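Side-chain contacts in probable glucarate dehydratase (Mycobacterium smegmatis str. MC2 155, PDB 3VDG), which probably dehydrates D-glucarate or a related acid sugar, as an enolase-superfamily lyase with a metal site in its barrel domain: residues Glu83-Ala88 with Phe136-Val141; Phe98-Ile103 with Asp145-Val150; Gln311-Asp316 with Arg327-Ile332. All blocks are in the same frame, centred on the assembly; numbering follows the deposited sequence. Where two conformers were deposited one is given.

Contact 1: residues Glu83-Ala88 with Phe136-Val141; sequences ERLQAA and FSPFEV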
loop_
_atom_site.group_PDB
_atom_site.type_symbol
_atom_site.label_atom_id
_atom_site.label_comp_id
_atom_site.label_asym_id
_atom_site.label_seq_id
_atom_site.Cartn_x
_atom_site.Cartn_y
_atom_site.Cartn_z
ATOM N N GLU A 83 -0.190 -29.063 3.659
ATOM C CA GLU A 83 -1.600 -29.269 4.010
ATOM C C GLU A 83 -2.374 -27.964 3.948
ATOM O O GLU A 83 -3.510 -27.929 3.471
ATOM C CB GLU A 83 -1.733 -29.826 5.431
ATOM C CG GLU A 83 -1.099 -31.194 5.618
ATOM C CD GLU A 83 -1.101 -31.655 7.066
ATOM O OE1 GLU A 83 -1.565 -30.896 7.947
ATOM O OE2 GLU A 83 -0.634 -32.785 7.326
ATOM N N ARG A 84 -1.787 -26.891 4.470
ATOM C CA ARG A 84 -2.460 -25.591 4.393
ATOM C C ARG A 84 -2.619 -25.131 2.949
ATOM O O ARG A 84 -3.653 -24.564 2.586
ATOM C CB ARG A 84 -1.707 -24.527 5.203
ATOM C CG ARG A 84 -1.917 -24.704 6.709
ATOM C CD ARG A 84 -0.858 -23.950 7.498
ATOM N NE ARG A 84 -1.036 -24.127 8.941
ATOM C CZ ARG A 84 -0.123 -23.808 9.854
ATOM N NH1 ARG A 84 1.041 -23.281 9.492
ATOM N NH2 ARG A 84 -0.381 -24.004 11.138
ATOM N N LEU A 85 -1.592 -25.355 2.137
ATOM C CA LEU A 85 -1.660 -24.950 0.740
ATOM C C LEU A 85 -2.804 -25.703 0.045
ATOM O O LEU A 85 -3.510 -25.131 -0.780
ATOM C CB LEU A 85 -0.345 -25.216 0.022
ATOM C CG LEU A 85 0.851 -24.370 0.456
ATOM C CD1 LEU A 85 2.115 -24.876 -0.227
ATOM C CD2 LEU A 85 0.601 -22.901 0.143
ATOM N N GLN A 86 -2.981 -26.961 0.377
ATOM C CA GLN A 86 -4.065 -27.772 -0.220
ATOM C C GLN A 86 -5.418 -27.227 0.216
ATOM O O GLN A 86 -6.280 -27.112 -0.572
ATOM C CB GLN A 86 -3.933 -29.253 0.172
ATOM C CG GLN A 86 -2.782 -29.959 -0.520
ATOM C CD GLN A 86 -2.959 -29.998 -2.027
ATOM O OE1 GLN A 86 -4.071 -30.187 -2.525
ATOM N NE2 GLN A 86 -1.871 -29.816 -2.759
ATOM N N ALA A 87 -5.571 -26.874 1.472
ATOM C CA ALA A 87 -6.827 -26.308 1.949
ATOM C C ALA A 87 -7.129 -24.943 1.274
ATOM O O ALA A 87 -8.274 -24.644 0.935
ATOM C CB ALA A 87 -6.808 -26.176 3.466
ATOM N N ALA A 88 -6.090 -24.146 1.054
ATOM C CA ALA A 88 -6.221 -22.844 0.399
ATOM C C ALA A 88 -6.650 -23.034 -1.037
ATOM O O ALA A 88 -7.552 -22.356 -1.522
ATOM C CB ALA A 88 -4.883 -22.093 0.436
ATOM N N PHE A 136 -1.207 -17.480 1.634
ATOM C CA PHE A 136 -1.756 -16.650 0.558
ATOM C C PHE A 136 -0.674 -16.282 -0.449
ATOM O O PHE A 136 -0.901 -16.290 -1.660
ATOM C CB PHE A 136 -2.376 -15.391 1.193
ATOM C CG PHE A 136 -2.776 -14.302 0.219
ATOM C CD1 PHE A 136 -3.668 -14.547 -0.819
ATOM C CD2 PHE A 136 -2.317 -12.996 0.403
ATOM C CE1 PHE A 136 -4.051 -13.527 -1.688
ATOM C CE2 PHE A 136 -2.693 -11.976 -0.459
ATOM C CZ PHE A 136 -3.568 -12.240 -1.507
ATOM N N SER A 137 0.516 -15.968 0.054
ATOM C CA SER A 137 1.582 -15.476 -0.810
ATOM C C SER A 137 1.738 -16.168 -2.187
ATOM O O SER A 137 1.642 -15.505 -3.225
ATOM C CB SER A 137 2.918 -15.500 -0.050
ATOM O OG SER A 137 3.944 -15.028 -0.891
ATOM N N PRO A 138 2.017 -17.493 -2.217
ATOM C CA PRO A 138 2.249 -18.117 -3.529
ATOM C C PRO A 138 1.035 -18.064 -4.463
ATOM O O PRO A 138 1.192 -18.009 -5.694
ATOM C CB PRO A 138 2.553 -19.587 -3.181
ATOM C CG PRO A 138 1.910 -19.800 -1.844
ATOM C CD PRO A 138 2.108 -18.475 -1.118
ATOM N N PHE A 139 -0.163 -18.088 -3.900
ATOM C CA PHE A 139 -1.357 -17.972 -4.737
ATOM C C PHE A 139 -1.502 -16.568 -5.290
ATOM O O PHE A 139 -1.910 -16.382 -6.443
ATOM C CB PHE A 139 -2.610 -18.392 -3.979
ATOM C CG PHE A 139 -2.603 -19.834 -3.600
ATOM C CD1 PHE A 139 -2.859 -20.817 -4.556
ATOM C CD2 PHE A 139 -2.294 -20.217 -2.304
ATOM C CE1 PHE A 139 -2.808 -22.164 -4.225
ATOM C CE2 PHE A 139 -2.256 -21.569 -1.962
ATOM C CZ PHE A 139 -2.522 -22.538 -2.922
ATOM N N GLU A 140 -1.153 -15.576 -4.473
ATOM C CA GLU A 140 -1.199 -14.184 -4.921
ATOM C C GLU A 140 -0.184 -13.964 -6.031
ATOM O O GLU A 140 -0.463 -13.283 -7.016
ATOM C CB GLU A 140 -0.905 -13.237 -3.754
ATOM C CG GLU A 140 -1.179 -11.774 -4.054
ATOM C CD GLU A 140 0.074 -10.964 -4.388
ATOM O OE1 GLU A 140 1.169 -11.552 -4.588
ATOM O OE2 GLU A 140 -0.037 -9.715 -4.450
ATOM N N VAL A 141 1.006 -14.532 -5.886
ATOM C CA VAL A 141 2.042 -14.352 -6.928
ATOM C C VAL A 141 1.567 -15.020 -8.226
ATOM O O VAL A 141 1.668 -14.439 -9.299
ATOM C CB VAL A 141 3.410 -14.923 -6.488
ATOM C CG1 VAL A 141 4.377 -15.011 -7.669
ATOM C CG2 VAL A 141 4.031 -14.040 -5.389
#

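Contact 2: residues Phe98-Ile103 with Asp145-Val150; sequences FSTNVI and DVQGQV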
loop_
_atom_site.group_PDB
_atom_site.type_symbol
_atom_site.label_atom_id
_atom_site.label_comp_id
_atom_site.label_asym_id
_atom_site.label_seq_id
_atom_site.Cartn_x
_atom_site.Cartn_y
_atom_site.Cartn_z
ATOM N N PHE A 98 -8.148 -11.679 -10.561
ATOM C CA PHE A 98 -8.011 -10.260 -10.226
ATOM C C PHE A 98 -8.573 -9.945 -8.835
ATOM O O PHE A 98 -8.368 -8.850 -8.301
ATOM C CB PHE A 98 -8.702 -9.383 -11.283
ATOM C CG PHE A 98 -7.976 -9.352 -12.601
ATOM C CD1 PHE A 98 -6.999 -8.391 -12.847
ATOM C CD2 PHE A 98 -8.259 -10.290 -13.590
ATOM C CE1 PHE A 98 -6.317 -8.355 -14.048
ATOM C CE2 PHE A 98 -7.571 -10.264 -14.794
ATOM C CZ PHE A 98 -6.602 -9.300 -15.028
ATOM N N SER A 99 -9.271 -10.906 -8.242
ATOM C CA SER A 99 -9.890 -10.676 -6.925
ATOM C C SER A 99 -8.999 -11.164 -5.775
ATOM O O SER A 99 -9.412 -11.984 -4.960
ATOM C CB SER A 99 -11.266 -11.341 -6.838
ATOM O OG SER A 99 -12.186 -10.776 -7.763
ATOM N N THR A 100 -7.790 -10.625 -5.686
ATOM C CA THR A 100 -6.841 -11.080 -4.686
ATOM C C THR A 100 -7.242 -10.698 -3.251
ATOM O O THR A 100 -6.919 -11.429 -2.320
ATOM C CB THR A 100 -5.398 -10.627 -5.021
ATOM O OG1 THR A 100 -5.396 -9.215 -5.248
ATOM C CG2 THR A 100 -4.902 -11.357 -6.309
ATOM N N ASN A 101 -7.964 -9.590 -3.071
ATOM C CA ASN A 101 -8.467 -9.232 -1.728
ATOM C C ASN A 101 -9.413 -10.317 -1.214
ATOM O O ASN A 101 -9.297 -10.788 -0.079
ATOM C CB ASN A 101 -9.221 -7.900 -1.736
ATOM C CG ASN A 101 -8.302 -6.697 -1.920
ATOM O OD1 ASN A 101 -7.131 -6.741 -1.550
ATOM N ND2 ASN A 101 -8.830 -5.627 -2.517
ATOM N N VAL A 102 -10.365 -10.703 -2.063
ATOM C CA VAL A 102 -11.326 -11.736 -1.707
ATOM C C VAL A 102 -10.601 -13.064 -1.456
ATOM O O VAL A 102 -10.945 -13.802 -0.536
ATOM C CB VAL A 102 -12.376 -11.921 -2.845
ATOM C CG1 VAL A 102 -13.068 -13.263 -2.733
ATOM C CG2 VAL A 102 -13.398 -10.780 -2.830
ATOM N N ILE A 103 -9.600 -13.366 -2.282
ATOM C CA ILE A 103 -8.886 -14.629 -2.182
ATOM C C ILE A 103 -8.175 -14.728 -0.830
ATOM O O ILE A 103 -8.196 -15.778 -0.182
ATOM C CB ILE A 103 -7.939 -14.851 -3.386
ATOM C CG1 ILE A 103 -8.755 -15.262 -4.630
ATOM C CG2 ILE A 103 -6.897 -15.932 -3.108
ATOM C CD1 ILE A 103 -7.960 -15.115 -5.910
ATOM N N ASP A 145 0.802 -13.374 -11.906
ATOM C CA ASP A 145 1.382 -13.971 -13.109
ATOM C C ASP A 145 0.265 -14.142 -14.170
ATOM O O ASP A 145 0.433 -13.745 -15.320
ATOM C CB ASP A 145 2.056 -15.314 -12.740
ATOM C CG ASP A 145 2.832 -15.965 -13.896
ATOM O OD1 ASP A 145 3.109 -15.320 -14.937
ATOM O OD2 ASP A 145 3.184 -17.164 -13.742
ATOM N N VAL A 146 -0.877 -14.715 -13.786
ATOM C CA VAL A 146 -2.005 -14.829 -14.726
ATOM C C VAL A 146 -2.511 -13.451 -15.174
ATOM O O VAL A 146 -2.718 -13.217 -16.367
ATOM C CB VAL A 146 -3.174 -15.676 -14.172
ATOM C CG1 VAL A 146 -4.290 -15.788 -15.222
ATOM C CG2 VAL A 146 -2.680 -17.085 -13.807
ATOM N N GLN A 147 -2.663 -12.519 -14.238
ATOM C CA GLN A 147 -3.096 -11.170 -14.629
ATOM C C GLN A 147 -2.181 -10.636 -15.725
ATOM O O GLN A 147 -2.648 -10.071 -16.715
ATOM C CB GLN A 147 -3.053 -10.215 -13.434
ATOM C CG GLN A 147 -4.133 -10.478 -12.392
ATOM C CD GLN A 147 -4.051 -9.500 -11.243
ATOM O OE1 GLN A 147 -3.598 -8.380 -11.423
ATOM N NE2 GLN A 147 -4.503 -9.911 -10.065
ATOM N N GLY A 148 -0.870 -10.774 -15.521
ATOM C CA GLY A 148 0.106 -10.245 -16.488
ATOM C C GLY A 148 -0.028 -10.959 -17.823
ATOM O O GLY A 148 0.000 -10.336 -18.881
ATOM N N GLN A 149 -0.204 -12.275 -17.789
ATOM C CA GLN A 149 -0.306 -13.021 -19.032
ATOM C C GLN A 149 -1.546 -12.616 -19.818
ATOM O O GLN A 149 -1.505 -12.431 -21.027
ATOM C CB GLN A 149 -0.353 -14.525 -18.774
ATOM C CG GLN A 149 0.963 -15.099 -18.260
ATOM C CD GLN A 149 0.789 -16.551 -17.907
ATOM O OE1 GLN A 149 0.284 -17.325 -18.725
ATOM N NE2 GLN A 149 1.154 -16.930 -16.672
ATOM N N VAL A 150 -2.663 -12.483 -19.133
ATOM C CA VAL A 150 -3.899 -12.182 -19.844
ATOM C C VAL A 150 -3.959 -10.728 -20.347
ATOM O O VAL A 150 -4.580 -10.452 -21.369
ATOM C CB VAL A 150 -5.141 -12.587 -19.007
ATOM C CG1 VAL A 150 -5.462 -11.512 -17.994
ATOM C CG2 VAL A 150 -6.337 -12.855 -19.924
HETATM O O HOH W 1 -5.262 -8.189 -7.828
#

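Contact 3: residues Gln311-Asp316 with Arg327-Ile332; sequences QVVLSD and RLLAGI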
loop_
_atom_site.group_PDB
_atom_site.type_symbol
_atom_site.label_atom_id
_atom_site.label_comp_id
_atom_site.label_asym_id
_atom_site.label_seq_id
_atom_site.Cartn_x
_atom_site.Cartn_y
_atom_site.Cartn_z
ATOM N N GLN A 311 15.807 0.530 12.091
ATOM C CA GLN A 311 15.866 1.620 11.142
ATOM C C GLN A 311 15.665 1.112 9.714
ATOM O O GLN A 311 15.383 1.904 8.816
ATOM C CB GLN A 311 17.207 2.352 11.279
ATOM C CG GLN A 311 17.323 3.137 12.588
ATOM C CD GLN A 311 17.552 2.235 13.788
ATOM O OE1 GLN A 311 18.546 1.498 13.840
ATOM N NE2 GLN A 311 16.631 2.282 14.762
ATOM N N VAL A 312 15.819 -0.201 9.514
ATOM C CA VAL A 312 15.667 -0.835 8.187
ATOM C C VAL A 312 14.841 -2.122 8.332
ATOM O O VAL A 312 15.097 -2.923 9.230
ATOM C CB VAL A 312 17.040 -1.197 7.572
ATOM C CG1 VAL A 312 16.859 -1.948 6.264
ATOM C CG2 VAL A 312 17.928 0.041 7.358
ATOM N N VAL A 313 13.833 -2.317 7.482
ATOM C CA VAL A 313 13.041 -3.562 7.526
ATOM C C VAL A 313 13.379 -4.380 6.274
ATOM O O VAL A 313 13.475 -3.837 5.172
ATOM C CB VAL A 313 11.520 -3.284 7.570
ATOM C CG1 VAL A 313 10.731 -4.598 7.537
ATOM C CG2 VAL A 313 11.165 -2.511 8.837
ATOM N N LEU A 314 13.613 -5.670 6.427
ATOM C CA LEU A 314 13.853 -6.491 5.249
ATOM C C LEU A 314 12.548 -7.063 4.758
ATOM O O LEU A 314 11.902 -7.806 5.465
ATOM C CB LEU A 314 14.854 -7.608 5.525
ATOM C CG LEU A 314 16.337 -7.332 5.281
ATOM C CD1 LEU A 314 16.853 -6.269 6.225
ATOM C CD2 LEU A 314 17.162 -8.606 5.433
ATOM N N SER A 315 12.126 -6.675 3.554
ATOM C CA SER A 315 10.894 -7.241 3.016
ATOM C C SER A 315 11.121 -8.717 2.673
ATOM O O SER A 315 12.251 -9.153 2.469
ATOM C CB SER A 315 10.477 -6.498 1.747
ATOM O OG SER A 315 11.486 -6.654 0.738
ATOM N N ASP A 316 10.038 -9.474 2.582
ATOM C CA ASP A 316 10.090 -10.830 2.041
ATOM C C ASP A 316 8.675 -11.218 1.643
ATOM O O ASP A 316 7.830 -11.469 2.513
ATOM C CB ASP A 316 10.634 -11.819 3.085
ATOM C CG ASP A 316 10.839 -13.202 2.510
ATOM O OD1 ASP A 316 10.069 -13.567 1.590
ATOM O OD2 ASP A 316 11.753 -13.928 2.976
ATOM N N ARG A 327 4.441 -4.297 -1.423
ATOM C CA ARG A 327 4.363 -2.902 -1.833
ATOM C C ARG A 327 3.754 -2.050 -0.702
ATOM O O ARG A 327 4.177 -0.932 -0.460
ATOM C CB ARG A 327 3.533 -2.790 -3.113
ATOM C CG ARG A 327 3.333 -1.355 -3.570
ATOM C CD ARG A 327 2.382 -1.268 -4.766
ATOM N NE ARG A 327 2.475 0.047 -5.406
ATOM C CZ ARG A 327 1.651 0.476 -6.354
ATOM N NH1 ARG A 327 1.826 1.686 -6.891
ATOM N NH2 ARG A 327 0.658 -0.317 -6.762
ATOM N N LEU A 328 2.765 -2.592 -0.002
ATOM C CA LEU A 328 2.181 -1.892 1.138
ATOM C C LEU A 328 3.243 -1.715 2.224
ATOM O O LEU A 328 3.432 -0.624 2.740
ATOM C CB LEU A 328 0.977 -2.649 1.688
ATOM C CG LEU A 328 0.502 -2.183 3.081
ATOM C CD1 LEU A 328 0.066 -0.714 3.075
ATOM C CD2 LEU A 328 -0.618 -3.072 3.589
ATOM N N LEU A 329 3.968 -2.784 2.549
ATOM C CA LEU A 329 5.063 -2.670 3.531
ATOM C C LEU A 329 6.018 -1.557 3.117
ATOM O O LEU A 329 6.465 -0.760 3.958
ATOM C CB LEU A 329 5.838 -4.000 3.639
ATOM C CG LEU A 329 7.115 -3.906 4.478
ATOM C CD1 LEU A 329 6.777 -3.574 5.934
ATOM C CD2 LEU A 329 7.875 -5.220 4.399
ATOM N N ALA A 330 6.341 -1.489 1.822
ATOM C CA ALA A 330 7.303 -0.493 1.350
ATOM C C ALA A 330 6.797 0.917 1.619
ATOM O O ALA A 330 7.568 1.779 2.030
ATOM C CB ALA A 330 7.610 -0.674 -0.150
ATOM N N GLY A 331 5.509 1.149 1.364
ATOM C CA GLY A 331 4.895 2.459 1.586
ATOM C C GLY A 331 4.825 2.802 3.072
ATOM O O GLY A 331 5.007 3.945 3.460
ATOM N N ILE A 332 4.591 1.811 3.916
ATOM C CA ILE A 332 4.598 2.064 5.358
ATOM C C ILE A 332 6.005 2.467 5.813
ATOM O O ILE A 332 6.171 3.419 6.565
ATOM C CB ILE A 332 4.129 0.837 6.164
ATOM C CG1 ILE A 332 2.647 0.556 5.915
ATOM C CG2 ILE A 332 4.378 1.057 7.647
ATOM C CD1 ILE A 332 2.213 -0.840 6.359
#

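Contact 1: residues Glu83-Ala88 with Phe136-Val141
The ring of Phe139 meets helix 79-92 with its CE2-CZ end. At the ring edge, near its plane, sits the backbone oxygen of Leu85, 3.5 Å from Phe139 CZ, where a slightly positive aromatic C-H can face a carbonyl. The methyl CB of Ala88 comes in obliquely, 3.6 Å from Phe139 CE2, and Leu85 CD2 lies 3.8 Å from that same carbon. The second aromatic residue, Phe136, has its CB directed away from helix 79-92; one face of its ring is covered by CB of Glu140, one turn further on. Phe139 reaches across because its CG stands anti to its own carbonyl carbon (chi1 -65°). The axes of the two segments come within 10.5 Å and cross at -50°, a gap that the long Phe139 side chain spans, while the small Ala88 leaves room for the ring.

Both helices belong to the N-terminal capping domain of the enolase fold, in which they pack on a three-stranded antiparallel sheet: Leu85 rests on Val35 and Ala59, and Phe139 on Ala33 and Ile61. Pro138 adds a compact apolar surface, its CG 3.9 Å from Leu85 CD2. Lacking an N-H, it leaves helix 131-151 kinked at that point. From this helix Ser137 OG is hydrogen-bonded to His317 O, and the buried carboxylate of Glu140 takes bonds from Leu323 N and Gln324 NE2, tying the cap to the barrel domain.

Contact 2: residues Phe98-Ile103 with Asp145-Val150
Gln147 lays its aliphatic chain and amide over one face of the Phe98 ring, the tight part of the contact. Its CG stands 3.6 Å from the ring centroid and 19° off the normal, a CH-pi contact, and the stacked amide plane is tilted only 22° from the ring. With CD anti to CA (chi2 -180°), the side chain runs straight and brings NE2 past the ring to Val97 O, its hydrogen-bond partner. Glutamine suits the place: its methylenes serve the ring, its amide the backbone.

Packing is looser at the ring edge, where partly exposed Val150 offers just CG1, 3.9 Å from Phe98 CZ. Beyond the amide a water forms a three-point polar bridge, accepting from Gln147 NE2 (2.9 Å), donating to Phe98 O (3.2 Å) and lying 2.8 Å from Thr100 OG1. Thr100 OG1 also bonds to Gln324 NE2, and Thr100 CG2 lies 4.0 Å from Gln147 NE2.

The second subunit adds Arg153 in a cation-pi contact with Phe98, and its Gly161 O bonds to Asn101 ND2. The contact joins the loop leading into helix 100-111, with its first residue Thr100, to the later turns of helix 131-151 in an enolase-type capping domain at its dimer interface.

Contact 3: residues Gln311-Asp316 with Arg327-Ile332
Leu329 and Ser315 make the closest van der Waals contact: CD2 of the leucine rests 3.9 Å from both CA and CB of the serine. The small serine allows a branched side chain to come down onto the strand backbone. With CG anti to the backbone N (chi1 171°), the leucine branch projects from the helix toward the strand, which brings CD2 to Ser315 and, more loosely, to within 4.3 Å of Val313 CG1. Valine suits the extended strand as a beta-branched residue, and its alternation with Leu314 puts Val313 and Ser315 on the helix side, while Leu314 starts off away from the helix and its side chain touches Tyr267, Glu269 and Asn292.

Strand 312-315, helix 323-336 and the parallel neighbouring strand 339-342 form a beta-alpha-beta crossover of the enolase-superfamily barrel, with Leu329 filling the layer between strand and helix. The short helix 317-320 lies on the way.

The polar bonds lead to other partners. Ser315 OG, buried, is hydrogen-bonded to Ser341 O of the adjacent strand. Asp316 is the N-cap of helix 317-320, its OD1 accepting from His318 N, and its OD2 is bonded to His343 ND1; this pair is consistent with the His-Asp dyad of glucarate dehydratases.

Across the subunit boundary, Leu328 and Ile332 each pack on their own counterparts in the second subunit, where Gln324 OE1 also bonds to Arg327 NH2.

In the fold
Contacts 1 and 2 share helix 131-151 and have centres 14 Å apart. They touch through Phe136, whose CZ lies 3.5 Å from Thr100 O and whose CE1 lies 4.0 Å from Ile103 CG2. Contact 3 belongs to the barrel, its centre 22 Å from either of the others; its nearest atoms are about 6 Å from contact 1 and about 9 Å from contact 2. Gln324, on the helix of contact 3, reaches residues of both contacts 1 and 2, connecting barrel and cap. In contact 3 the Val313 side chain is about 10 Å from the sodium ion bound by Asp244, Glu269 and Asn292, and Asp316 is probably an active-site residue. Contacts 2 and 3 both reach the second subunit.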